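Local coordinates for protein MucR Phosphodiesterase (Pseudomonas aeruginosa, PDB 5M1T) that adopts the barrel fold of the EAL-domain phosphodiesterase family and holds two magnesium ions close to a bound C2E ligand, at residues H35-A40 with P85-T90; L110-G115 with S147-H152; D137-A142 with L153-T158; N141-H146 with M179-S184; S204-D209 with S227-L232. One frame throughout, in Å; residues are numbered along the deposited sequence.

Contact 1: H35-A40 with P85-T90; sequences HDLRQA and PLAEKT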
# COMPACT_ATOMS: atom_id res chain seq x y z
N HIS A 35 22.03 12.66 1.22
CA HIS A 35 22.69 12.78 -0.08
C HIS A 35 23.35 11.46 -0.50
O HIS A 35 23.21 10.98 -1.63
CB HIS A 35 23.75 13.88 -0.05
CG HIS A 35 23.19 15.24 -0.21
ND1 HIS A 35 23.72 16.17 -1.07
CD2 HIS A 35 22.09 15.81 0.34
CE1 HIS A 35 22.99 17.28 -1.02
NE2 HIS A 35 22.00 17.08 -0.17
N ASP A 36 24.10 10.90 0.43
CA ASP A 36 24.78 9.64 0.20
C ASP A 36 23.78 8.53 -0.19
O ASP A 36 24.02 7.80 -1.17
CB ASP A 36 25.61 9.26 1.42
CG ASP A 36 26.80 10.18 1.64
OD1 ASP A 36 27.03 11.11 0.84
OD2 ASP A 36 27.51 9.99 2.65
N LEU A 37 22.66 8.42 0.51
CA LEU A 37 21.72 7.35 0.19
C LEU A 37 21.03 7.53 -1.16
O LEU A 37 20.82 6.55 -1.90
CB LEU A 37 20.67 7.16 1.29
CG LEU A 37 19.63 6.04 1.07
CD1 LEU A 37 20.29 4.68 0.99
CD2 LEU A 37 18.60 6.07 2.19
N ARG A 38 20.69 8.78 -1.49
CA ARG A 38 20.14 9.12 -2.79
C ARG A 38 20.99 8.62 -3.91
O ARG A 38 20.46 8.21 -4.94
CB ARG A 38 20.07 10.62 -2.99
CG ARG A 38 18.93 11.37 -2.34
CD ARG A 38 18.84 12.73 -3.00
NE ARG A 38 18.59 13.81 -2.06
CZ ARG A 38 17.39 14.17 -1.61
NH1 ARG A 38 16.29 13.51 -1.99
NH2 ARG A 38 17.29 15.19 -0.76
N GLN A 39 22.30 8.72 -3.78
CA GLN A 39 23.14 8.33 -4.89
C GLN A 39 23.70 6.91 -4.78
O GLN A 39 24.52 6.53 -5.61
CB GLN A 39 24.28 9.33 -5.09
CG GLN A 39 25.38 9.27 -4.06
CD GLN A 39 26.45 10.31 -4.34
OE1 GLN A 39 26.24 11.22 -5.13
NE2 GLN A 39 27.60 10.20 -3.67
N ALA A 40 23.25 6.15 -3.77
CA ALA A 40 23.85 4.84 -3.48
C ALA A 40 23.70 3.82 -4.62
O ALA A 40 24.65 3.09 -4.91
CB ALA A 40 23.33 4.25 -2.16
N PRO A 85 14.97 3.35 7.70
CA PRO A 85 13.94 4.28 8.13
C PRO A 85 13.94 5.61 7.35
O PRO A 85 12.87 6.13 7.04
CB PRO A 85 14.27 4.52 9.61
CG PRO A 85 15.04 3.30 10.01
CD PRO A 85 15.87 3.00 8.81
N LEU A 86 15.12 6.13 7.04
CA LEU A 86 15.26 7.27 6.14
C LEU A 86 14.75 6.93 4.75
O LEU A 86 14.09 7.74 4.10
CB LEU A 86 16.73 7.70 6.07
CG LEU A 86 17.06 8.86 5.14
CD1 LEU A 86 16.33 10.11 5.64
CD2 LEU A 86 18.57 9.12 5.02
N ALA A 87 15.05 5.72 4.28
CA ALA A 87 14.54 5.29 2.99
C ALA A 87 13.03 5.20 2.97
O ALA A 87 12.39 5.59 1.97
CB ALA A 87 15.17 3.97 2.57
N GLU A 88 12.44 4.73 4.07
CA GLU A 88 10.96 4.61 4.18
C GLU A 88 10.33 6.00 4.15
O GLU A 88 9.44 6.25 3.32
CB GLU A 88 10.55 3.86 5.45
CG GLU A 88 9.05 3.59 5.59
CD GLU A 88 8.56 2.32 4.89
OE1 GLU A 88 9.24 1.87 3.89
OE2 GLU A 88 7.49 1.79 5.31
N LYS A 89 10.79 6.88 5.03
CA LYS A 89 10.28 8.26 5.14
C LYS A 89 10.40 9.10 3.85
O LYS A 89 9.53 9.92 3.54
CB LYS A 89 11.00 8.97 6.31
CG LYS A 89 10.70 10.46 6.43
CD LYS A 89 11.23 11.07 7.74
CE LYS A 89 12.75 11.31 7.72
NZ LYS A 89 13.38 11.47 9.07
N THR A 90 11.48 8.91 3.11
CA THR A 90 11.75 9.67 1.88
C THR A 90 11.14 9.06 0.64
O THR A 90 10.97 9.73 -0.36
CB THR A 90 13.25 9.79 1.61
OG1 THR A 90 13.86 8.47 1.66
CG2 THR A 90 13.90 10.73 2.66
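Leu-37 reaches from helix 32-38 toward helix 84-90 and meets Leu-86 and Ala-87 there with a single methyl, CD2. That methyl rests 4.0 Å from CB of Ala-87, while its separation from the CD2 methyl of Leu-86 is 4.2 Å, so the fit is ordinary apolar packing. Both leucines have the same shape: CG lies opposite the backbone N (chi1 -179° in Leu-37, 179° in Leu-86), which stretches each side chain toward the facing helix. Leucine suits this bridging role because its branch sits far from the backbone, whereas the short Ala-87 lets the tip of Leu-37 come up to the helix surface. Thr-90, at the helix end, turns its hydroxyl back to the chain: OG1 donates to the carbonyl O of Leu-86 at 2.6 Å. The same oxygen accepts Thr-90 N at 3.0 Å, and the two donors arrive from opposite faces of the carbonyl plane. Trp-70, Phe-83, Leu-92 and Ile-96 pack round Leu-37 as well. One leucine methyl laid on the neighbouring helix thus joins helices 32-38 and 84-90 beside strand 61-72 and helix 93-113 of the EAL domain, on the side of the C2E pocket, the Ala-87 side chain being about 8 Å from the ligand.

Contact 2: L110-G115 with S147-H152; sequences LWLDGG and SLEPSH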
# COMPACT_ATOMS: atom_id res chain seq x y z
N LEU A 110 19.95 -17.83 -11.42
CA LEU A 110 21.32 -18.31 -11.57
C LEU A 110 21.57 -19.61 -10.75
O LEU A 110 22.08 -20.63 -11.26
CB LEU A 110 22.28 -17.20 -11.17
CG LEU A 110 23.79 -17.37 -11.36
CD1 LEU A 110 24.11 -17.83 -12.77
CD2 LEU A 110 24.53 -16.06 -11.17
N TRP A 111 21.16 -19.58 -9.50
CA TRP A 111 21.24 -20.74 -8.64
C TRP A 111 20.44 -21.91 -9.13
O TRP A 111 20.91 -23.04 -9.03
CB TRP A 111 20.77 -20.41 -7.23
CG TRP A 111 21.75 -19.61 -6.44
CD1 TRP A 111 23.11 -19.62 -6.59
CD2 TRP A 111 21.47 -18.70 -5.36
NE1 TRP A 111 23.68 -18.78 -5.68
CE2 TRP A 111 22.70 -18.20 -4.91
CE3 TRP A 111 20.29 -18.27 -4.74
CZ2 TRP A 111 22.80 -17.29 -3.86
CZ3 TRP A 111 20.38 -17.37 -3.70
CH2 TRP A 111 21.64 -16.88 -3.27
N LEU A 112 19.21 -21.68 -9.59
CA LEU A 112 18.39 -22.77 -10.13
C LEU A 112 19.08 -23.41 -11.35
O LEU A 112 19.09 -24.63 -11.53
CB LEU A 112 17.00 -22.29 -10.51
CG LEU A 112 16.01 -22.01 -9.39
CD1 LEU A 112 14.82 -21.26 -9.95
CD2 LEU A 112 15.55 -23.29 -8.74
N ASP A 113 19.68 -22.57 -12.18
CA ASP A 113 20.36 -23.05 -13.37
C ASP A 113 21.68 -23.74 -12.99
O ASP A 113 22.27 -24.43 -13.78
CB ASP A 113 20.60 -21.89 -14.34
CG ASP A 113 19.28 -21.28 -14.90
OD1 ASP A 113 18.31 -22.06 -15.19
OD2 ASP A 113 19.21 -20.03 -15.08
N GLY A 114 22.16 -23.50 -11.78
CA GLY A 114 23.35 -24.16 -11.25
C GLY A 114 22.98 -25.42 -10.48
O GLY A 114 23.83 -26.11 -9.92
N GLY A 115 21.69 -25.73 -10.45
CA GLY A 115 21.24 -27.02 -9.96
C GLY A 115 20.80 -27.01 -8.51
O GLY A 115 20.68 -28.06 -7.94
N SER A 147 12.73 -14.97 -15.81
CA SER A 147 12.15 -16.31 -16.04
C SER A 147 12.16 -17.18 -14.78
O SER A 147 12.64 -18.34 -14.79
CB SER A 147 12.90 -17.02 -17.17
OG SER A 147 13.11 -16.14 -18.23
N LEU A 148 11.64 -16.63 -13.70
CA LEU A 148 11.72 -17.29 -12.39
C LEU A 148 10.35 -17.78 -11.95
O LEU A 148 9.41 -17.00 -11.85
CB LEU A 148 12.31 -16.32 -11.35
CG LEU A 148 12.46 -16.93 -9.94
CD1 LEU A 148 13.44 -18.11 -9.89
CD2 LEU A 148 12.86 -15.84 -8.98
N GLU A 149 10.24 -19.07 -11.70
CA GLU A 149 8.99 -19.63 -11.22
C GLU A 149 8.61 -18.97 -9.90
O GLU A 149 9.45 -18.84 -9.02
CB GLU A 149 9.11 -21.15 -11.03
CG GLU A 149 9.54 -21.86 -12.30
CD GLU A 149 11.07 -21.99 -12.40
OE1 GLU A 149 11.80 -21.12 -11.88
OE2 GLU A 149 11.53 -23.00 -12.98
N PRO A 150 7.34 -18.58 -9.76
CA PRO A 150 6.94 -17.78 -8.60
C PRO A 150 7.09 -18.51 -7.28
O PRO A 150 7.28 -17.87 -6.28
CB PRO A 150 5.48 -17.47 -8.88
CG PRO A 150 5.36 -17.55 -10.37
CD PRO A 150 6.20 -18.76 -10.68
N SER A 151 7.06 -19.84 -7.29
CA SER A 151 7.22 -20.64 -6.08
C SER A 151 8.63 -20.54 -5.48
O SER A 151 8.82 -20.92 -4.33
CB SER A 151 6.88 -22.11 -6.34
OG SER A 151 7.64 -22.64 -7.43
N HIS A 152 9.60 -20.00 -6.22
CA HIS A 152 10.96 -19.86 -5.69
C HIS A 152 11.23 -18.51 -5.02
O HIS A 152 12.35 -18.24 -4.57
CB HIS A 152 11.97 -20.14 -6.77
CG HIS A 152 12.06 -21.59 -7.13
ND1 HIS A 152 12.40 -22.56 -6.20
CD2 HIS A 152 11.82 -22.25 -8.28
CE1 HIS A 152 12.37 -23.75 -6.77
NE2 HIS A 152 12.03 -23.59 -8.03
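Leu-112, near the end of helix 93-113, packs on Leu-148, Glu-149 and His-152 of the turn that leads from helix 135-145 into strand 153-158, an alpha-to-beta connection of the EAL barrel. CD1 presses on CD1 of Leu-148 at 3.4 Å, tighter than a usual van der Waals contact, the two side chains meeting at about a right angle. The same methyl also lies 3.6 Å from CD2 of His-152. The other methyl, CD2 of Leu-112, makes a CH-pi contact over one face of the His-152 ring, 3.8 Å from its centroid and 16° off the normal. With CG set opposite the carbonyl carbon (chi1 -75°), the fork of Leu-112 points at this turn, and a branched leucine can serve both an aliphatic and an aromatic neighbour.

The next shell fixes the partners. ND1 of His-152 is hydrogen-bonded to OD1 of Asn-120, which should hold the ring's orientation. OE1 of Glu-149, 3.6 Å from CD1 of Leu-112, forms a salt bridge with Arg-109, whose guanidinium also meets Asp-113 and the carbonyl of Ser-147. Both helices end in Schellman motifs, with Gly-115 and Ser-147 at positive phi; glycine adopts such angles readily. At Ser-147 the motif includes a bond from Leu-148 N to Leu-143 O; at the other helix end, Gly-115 N bonds to Leu-112 O at 3.0 Å.

Contact 3: D137-A142 with L153-T158; sequences DSVRNA and LILEVT. With MG (magnesium ion), chain D.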
# COMPACT_ATOMS: atom_id res chain seq x y z
N ASP A 137 2.26 -5.79 -9.57
CA ASP A 137 2.73 -5.69 -10.93
C ASP A 137 4.24 -5.82 -10.94
O ASP A 137 4.80 -6.48 -11.81
CB ASP A 137 2.29 -4.37 -11.58
CG ASP A 137 0.81 -4.32 -11.85
OD1 ASP A 137 0.12 -5.33 -11.58
OD2 ASP A 137 0.31 -3.26 -12.29
N SER A 138 4.89 -5.20 -9.96
CA SER A 138 6.37 -5.22 -9.84
C SER A 138 6.91 -6.62 -9.54
O SER A 138 7.98 -7.01 -10.01
CB SER A 138 6.77 -4.23 -8.74
OG SER A 138 8.14 -4.32 -8.39
N VAL A 139 6.16 -7.39 -8.75
CA VAL A 139 6.59 -8.76 -8.47
C VAL A 139 6.45 -9.58 -9.72
O VAL A 139 7.39 -10.22 -10.15
CB VAL A 139 5.80 -9.37 -7.29
CG1 VAL A 139 5.94 -10.88 -7.25
CG2 VAL A 139 6.27 -8.73 -5.99
N ARG A 140 5.28 -9.51 -10.34
CA ARG A 140 5.04 -10.21 -11.61
C ARG A 140 6.09 -9.83 -12.66
O ARG A 140 6.65 -10.71 -13.30
CB ARG A 140 3.62 -9.94 -12.13
CG ARG A 140 3.39 -10.41 -13.57
CD ARG A 140 1.94 -10.38 -14.01
NE ARG A 140 1.15 -9.34 -13.32
CZ ARG A 140 0.20 -9.59 -12.40
NH1 ARG A 140 -0.12 -10.83 -12.04
NH2 ARG A 140 -0.44 -8.57 -11.84
N ASN A 141 6.39 -8.54 -12.84
CA ASN A 141 7.39 -8.12 -13.83
C ASN A 141 8.79 -8.69 -13.52
O ASN A 141 9.51 -9.12 -14.44
CB ASN A 141 7.52 -6.60 -13.95
CG ASN A 141 6.22 -5.90 -14.41
OD1 ASN A 141 5.24 -6.52 -14.84
ND2 ASN A 141 6.23 -4.59 -14.31
N ALA A 142 9.19 -8.68 -12.24
CA ALA A 142 10.54 -9.17 -11.87
C ALA A 142 10.72 -10.67 -12.11
O ALA A 142 11.80 -11.11 -12.49
CB ALA A 142 10.86 -8.84 -10.43
N LEU A 153 10.19 -17.68 -4.93
CA LEU A 153 10.26 -16.39 -4.28
C LEU A 153 9.36 -16.38 -3.05
O LEU A 153 8.22 -16.83 -3.09
CB LEU A 153 9.81 -15.31 -5.23
CG LEU A 153 9.71 -13.90 -4.62
CD1 LEU A 153 11.08 -13.33 -4.27
CD2 LEU A 153 9.00 -12.99 -5.60
N ILE A 154 9.88 -15.85 -1.95
CA ILE A 154 9.12 -15.72 -0.72
C ILE A 154 9.12 -14.24 -0.38
O ILE A 154 10.16 -13.57 -0.48
CB ILE A 154 9.76 -16.52 0.45
CG1 ILE A 154 9.50 -18.01 0.28
CG2 ILE A 154 9.25 -16.05 1.82
CD1 ILE A 154 10.32 -18.91 1.20
N LEU A 155 7.95 -13.71 -0.03
CA LEU A 155 7.86 -12.33 0.37
C LEU A 155 7.51 -12.28 1.87
O LEU A 155 6.54 -12.94 2.32
CB LEU A 155 6.85 -11.61 -0.48
CG LEU A 155 7.27 -11.43 -1.94
CD1 LEU A 155 6.10 -10.94 -2.76
CD2 LEU A 155 8.43 -10.45 -2.13
N GLU A 156 8.34 -11.54 2.62
CA GLU A 156 8.16 -11.39 4.06
C GLU A 156 7.55 -10.02 4.46
O GLU A 156 8.12 -8.98 4.19
CB GLU A 156 9.51 -11.57 4.77
CG GLU A 156 10.17 -12.94 4.54
CD GLU A 156 11.40 -13.20 5.42
OE1 GLU A 156 11.73 -12.33 6.28
OE2 GLU A 156 12.03 -14.28 5.23
N VAL A 157 6.39 -10.05 5.10
CA VAL A 157 5.73 -8.87 5.61
C VAL A 157 5.62 -9.07 7.12
O VAL A 157 5.38 -10.20 7.61
CB VAL A 157 4.32 -8.71 5.00
CG1 VAL A 157 3.68 -7.41 5.42
CG2 VAL A 157 4.41 -8.70 3.48
N THR A 158 5.86 -8.03 7.89
CA THR A 158 5.89 -8.21 9.34
C THR A 158 4.46 -8.43 9.86
O THR A 158 3.47 -8.06 9.20
CB THR A 158 6.55 -7.03 10.11
OG1 THR A 158 5.81 -5.82 9.88
CG2 THR A 158 8.06 -6.87 9.72
MG MG D . 12.84 -10.81 7.24
O HOH W 1 13.82 -12.19 8.59
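Val-139 of helix 135-145 meets strand 153-158 at Leu-153 and Leu-155, the two strand leucines that face the helix. Leu-153 comes first along the strand, its CD2 methyl 4.1 Å from CG1 of Val-139. Ile-154 turns to the other side of the strand, among Asn-120, Ala-122 and Ser-184. At Leu-155 the side chain again faces the helix, and its CD1 reaches CG2 of Val-139 tip to tip at 3.9 Å. One valine can serve both leucines because its methyls diverge: CG1 stands opposite the backbone N (chi1 164°), and CG2 opposite the carbonyl carbon.

Glu-156 points with Ile-154 to the inner side, and glutamate suits the place because its length carries a carboxylate oxygen from the strand to a metal ion. Extended beyond CG, it brings OE1 to 2.1 Å from a magnesium ion, while OE2 stays 4.1 Å from the same magnesium and instead forms a salt bridge with Lys-207 NZ. Glu-65, Asn-124, Asp-186 and a water at 2.2 Å from the magnesium are further ligands. Thr-158 ends the strand at the N-cap position of the next helix, with OG1 hydrogen-bonded to Thr-161.

The strand lies between 120-124 and 182-188, both parallel to it, and the helix covers its outer side, with Leu-101 of helix 93-113 and Met-179 also packed against Val-139.

Contact 4: N141-H146 with M179-S184; sequences NALLRH and MGVGIS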
# COMPACT_ATOMS: atom_id res chain seq x y z
N ASN A 141 6.39 -8.54 -12.84
CA ASN A 141 7.39 -8.12 -13.83
C ASN A 141 8.79 -8.69 -13.52
O ASN A 141 9.51 -9.12 -14.44
CB ASN A 141 7.52 -6.60 -13.95
CG ASN A 141 6.22 -5.90 -14.41
OD1 ASN A 141 5.24 -6.52 -14.84
ND2 ASN A 141 6.23 -4.59 -14.31
N ALA A 142 9.19 -8.68 -12.24
CA ALA A 142 10.54 -9.17 -11.87
C ALA A 142 10.72 -10.67 -12.11
O ALA A 142 11.80 -11.11 -12.49
CB ALA A 142 10.86 -8.84 -10.43
N LEU A 143 9.68 -11.45 -11.83
CA LEU A 143 9.69 -12.90 -12.08
C LEU A 143 9.75 -13.17 -13.59
O LEU A 143 10.53 -14.00 -14.01
CB LEU A 143 8.43 -13.55 -11.50
CG LEU A 143 8.29 -13.46 -9.98
CD1 LEU A 143 6.86 -13.78 -9.58
CD2 LEU A 143 9.31 -14.34 -9.27
N LEU A 144 8.96 -12.45 -14.38
CA LEU A 144 8.97 -12.59 -15.84
C LEU A 144 10.34 -12.19 -16.44
O LEU A 144 10.93 -12.94 -17.21
CB LEU A 144 7.83 -11.77 -16.43
CG LEU A 144 7.64 -11.86 -17.94
CD1 LEU A 144 7.06 -13.22 -18.33
CD2 LEU A 144 6.76 -10.69 -18.42
N ARG A 145 10.87 -11.03 -16.04
CA ARG A 145 12.20 -10.56 -16.47
C ARG A 145 13.32 -11.60 -16.33
O ARG A 145 14.21 -11.68 -17.17
CB ARG A 145 12.58 -9.31 -15.67
CG ARG A 145 13.68 -8.44 -16.26
CD ARG A 145 14.06 -7.30 -15.29
NE ARG A 145 12.88 -6.54 -14.88
CZ ARG A 145 12.52 -6.20 -13.63
NH1 ARG A 145 13.22 -6.52 -12.53
NH2 ARG A 145 11.39 -5.54 -13.49
N HIS A 146 13.29 -12.37 -15.25
CA HIS A 146 14.34 -13.35 -14.95
C HIS A 146 13.87 -14.79 -15.14
O HIS A 146 14.52 -15.70 -14.67
CB HIS A 146 14.83 -13.13 -13.51
CG HIS A 146 15.50 -11.81 -13.33
ND1 HIS A 146 16.78 -11.56 -13.77
CD2 HIS A 146 15.05 -10.65 -12.82
CE1 HIS A 146 17.10 -10.31 -13.52
NE2 HIS A 146 16.07 -9.73 -12.93
N MET A 179 -0.57 -16.07 -7.72
CA MET A 179 0.54 -16.07 -8.68
C MET A 179 1.54 -17.18 -8.38
O MET A 179 2.38 -17.50 -9.20
CB MET A 179 1.32 -14.77 -8.62
CG MET A 179 0.57 -13.54 -9.07
SD MET A 179 1.59 -12.10 -8.68
CE MET A 179 3.13 -12.54 -9.47
N GLY A 180 1.48 -17.73 -7.17
CA GLY A 180 2.38 -18.82 -6.79
C GLY A 180 3.52 -18.40 -5.88
O GLY A 180 4.38 -19.18 -5.59
N VAL A 181 3.53 -17.15 -5.45
CA VAL A 181 4.57 -16.63 -4.56
C VAL A 181 4.33 -17.07 -3.11
O VAL A 181 3.20 -17.06 -2.62
CB VAL A 181 4.62 -15.09 -4.61
CG1 VAL A 181 5.61 -14.56 -3.60
CG2 VAL A 181 4.97 -14.60 -6.02
N GLY A 182 5.40 -17.44 -2.41
CA GLY A 182 5.27 -17.82 -1.00
C GLY A 182 5.14 -16.57 -0.13
O GLY A 182 5.79 -15.56 -0.41
N ILE A 183 4.32 -16.64 0.92
CA ILE A 183 4.12 -15.51 1.83
C ILE A 183 4.53 -15.87 3.27
O ILE A 183 4.01 -16.82 3.85
CB ILE A 183 2.64 -15.06 1.88
CG1 ILE A 183 2.13 -14.72 0.49
CG2 ILE A 183 2.45 -13.92 2.87
CD1 ILE A 183 2.81 -13.51 -0.10
N SER A 184 5.47 -15.11 3.82
CA SER A 184 5.95 -15.30 5.17
C SER A 184 5.58 -14.11 6.07
O SER A 184 5.67 -12.94 5.64
CB SER A 184 7.48 -15.49 5.13
OG SER A 184 8.01 -15.65 6.44
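Leu-143 packs against Met-179 and Val-181 in a small, buried and wholly apolar contact, where the last turns of helix 135-145 lie over the turn that leads into strand 182-188. One methyl of the leucine, CD1, does all the touching. It lies 3.9 Å from CE of Met-179 and 4.1 Å from CG2 of Val-181, and the Leu-143 side chain runs at a slant to both. Setting CG opposite the carbonyl carbon (chi1 -63°) directs Leu-143 toward the strand side of its helix, where Leu-148, Pro-150 and Leu-153 also press on it.

Met-179 suits a place at the margin of the core: its long, unbranched chain can bend to follow the helix surface. The turn at its thioether (chi3 53°) brings CE against the helix, where it also packs on Arg-140. Val-181, compact and beta-branched, sits just before the strand in an extended backbone conformation. Between them Gly-180 ends the preceding helix in a Schellman motif, glycine readily adopting the positive phi of 103°. Near the end of helix 135-145, Arg-145 and His-146 both bind OD1 of Asp-102, tying the helix end to helix 93-113. An outer helix packed by apolar side chains on the start of a parallel inner strand is how the helix and strand layers meet in the beta/alpha barrel of the EAL domain.

Contact 5: S204-D209 with S227-L232; sequences SELKID and SAIVAL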
# COMPACT_ATOMS: atom_id res chain seq x y z
N SER A 204 2.37 -18.97 4.41
CA SER A 204 2.92 -20.30 4.36
C SER A 204 3.81 -20.54 5.53
O SER A 204 4.04 -21.66 5.89
CB SER A 204 3.76 -20.47 3.09
OG SER A 204 2.90 -20.82 2.04
N GLU A 205 4.35 -19.46 6.10
CA GLU A 205 5.26 -19.58 7.24
C GLU A 205 5.19 -18.38 8.20
O GLU A 205 4.88 -17.27 7.79
CB GLU A 205 6.71 -19.82 6.77
CG GLU A 205 7.33 -18.65 6.10
CD GLU A 205 8.83 -18.80 5.76
OE1 GLU A 205 9.31 -19.91 5.37
OE2 GLU A 205 9.53 -17.74 5.88
N LEU A 206 5.45 -18.66 9.48
CA LEU A 206 5.73 -17.63 10.43
C LEU A 206 7.20 -17.68 10.79
O LEU A 206 7.77 -18.77 10.92
CB LEU A 206 4.90 -17.78 11.68
CG LEU A 206 3.40 -18.03 11.54
CD1 LEU A 206 2.87 -18.22 12.95
CD2 LEU A 206 2.68 -16.88 10.84
N LYS A 207 7.78 -16.49 10.99
CA LYS A 207 9.18 -16.36 11.44
C LYS A 207 9.23 -15.77 12.84
O LYS A 207 8.97 -14.58 13.04
CB LYS A 207 10.01 -15.50 10.50
CG LYS A 207 9.86 -15.88 9.05
CD LYS A 207 10.90 -15.23 8.17
CE LYS A 207 12.18 -16.05 8.08
NZ LYS A 207 13.29 -15.21 7.48
N ILE A 208 9.62 -16.59 13.81
CA ILE A 208 9.71 -16.12 15.17
C ILE A 208 10.76 -15.02 15.30
O ILE A 208 11.90 -15.21 14.83
CB ILE A 208 10.09 -17.24 16.16
CG1 ILE A 208 9.10 -18.41 16.07
CG2 ILE A 208 10.11 -16.66 17.55
CD1 ILE A 208 9.65 -19.69 16.64
N ASP A 209 10.41 -13.90 15.94
CA ASP A 209 11.35 -12.79 15.99
C ASP A 209 12.57 -13.17 16.79
O ASP A 209 12.45 -13.83 17.84
CB ASP A 209 10.75 -11.55 16.61
CG ASP A 209 11.71 -10.36 16.54
OD1 ASP A 209 12.03 -9.91 15.43
OD2 ASP A 209 12.19 -9.92 17.61
N SER A 227 7.15 -21.43 22.35
CA SER A 227 6.41 -22.66 22.23
C SER A 227 5.03 -22.41 21.67
O SER A 227 4.54 -23.19 20.86
CB SER A 227 6.30 -23.33 23.61
OG SER A 227 7.62 -23.66 24.06
N ALA A 228 4.40 -21.33 22.10
CA ALA A 228 3.08 -20.97 21.61
C ALA A 228 3.12 -20.68 20.09
O ALA A 228 2.23 -21.10 19.36
CB ALA A 228 2.55 -19.78 22.36
N ILE A 229 4.15 -19.97 19.62
CA ILE A 229 4.27 -19.66 18.18
C ILE A 229 4.38 -20.96 17.36
O ILE A 229 3.69 -21.15 16.35
CB ILE A 229 5.47 -18.72 17.91
CG1 ILE A 229 5.18 -17.34 18.51
CG2 ILE A 229 5.70 -18.57 16.40
CD1 ILE A 229 6.34 -16.38 18.58
N VAL A 230 5.23 -21.88 17.83
CA VAL A 230 5.38 -23.18 17.19
C VAL A 230 4.02 -23.88 17.15
O VAL A 230 3.64 -24.45 16.16
CB VAL A 230 6.42 -24.03 17.93
CG1 VAL A 230 6.43 -25.47 17.44
CG2 VAL A 230 7.80 -23.43 17.75
N ALA A 231 3.27 -23.81 18.22
CA ALA A 231 1.96 -24.47 18.25
C ALA A 231 0.95 -23.79 17.31
O ALA A 231 0.10 -24.45 16.74
CB ALA A 231 1.45 -24.51 19.67
N LEU A 232 1.03 -22.48 17.16
CA LEU A 232 0.23 -21.80 16.16
C LEU A 232 0.52 -22.33 14.74
O LEU A 232 -0.42 -22.58 13.96
CB LEU A 232 0.44 -20.29 16.22
CG LEU A 232 -0.28 -19.49 17.31
CD1 LEU A 232 -0.10 -18.02 17.02
CD2 LEU A 232 -1.76 -19.83 17.35
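Strand 205-208 and segment 227-232 of helix 220-236 run almost exactly antiparallel, the axes of these short segments 9.6 Å apart at 173°, and come closest at Ile-208 and Ile-229, whose CA atoms are 7.2 Å apart. These two isoleucines carry the contact. CG1 of Ile-208 presses on CG2 of Ile-229 at 3.4 Å, closer than carbons normally sit, so the packing is tight at this point. A second touch joins CG2 of Ile-208 to CD1 of Ile-229 at 3.9 Å. Matching torsions make the double contact possible: in each residue CG1 is opposite the carbonyl carbon (chi1 -57° in Ile-208, -68° in Ile-229) and CG2 opposite the backbone N, so each offers both branches to the other. Beta-branched isoleucine fits the strand well, and on the helix it presents two branches to the strand.

Round this pair the fit is looser. CD1 of Ile-208 lies 4.3 Å from CG2 of Val-230, and CD1 of Leu-206 lies 4.5 Å from CG2 of Ile-229. Leu-206 and Ile-208, two residues apart, share the helix-facing side, whereas Lys-207 points away from the helix and carries its ammonium to Glu-65 and Gln-263. Asp-209, right after the strand, caps the next helix through OD2, which accepts from Gly-211 N.

Ile-240 of strand 239-243 also touches Leu-206 and Ile-208. Strand, antiparallel helix and parallel neighbouring strand make up the beta-alpha-beta crossover that recurs through the parallel part of the EAL barrel, a variant of the TIM barrel.

Overall arrangement
Contacts 3 to 5 pack helices on strands or the turn leading into one; contacts 1 and 2 join helix to helix or to a turn. Contact 1 comes first along the chain and closes before the others open, about 33 Å from contact 5 between centres. Contact 2 alternates its segments with contacts 3 and 4, its centre about 11 Å from that of contact 4. Contacts 3 and 4, centres about 6 Å apart, share helix 135-145 and reach adjacent strands. Glu-156 to Lys-207 and Ser-184 to Glu-205 link them to contact 5. Helices thus pack against one side of adjacent strands, several of which supply magnesium ligands, among them Glu-156 of contact 3.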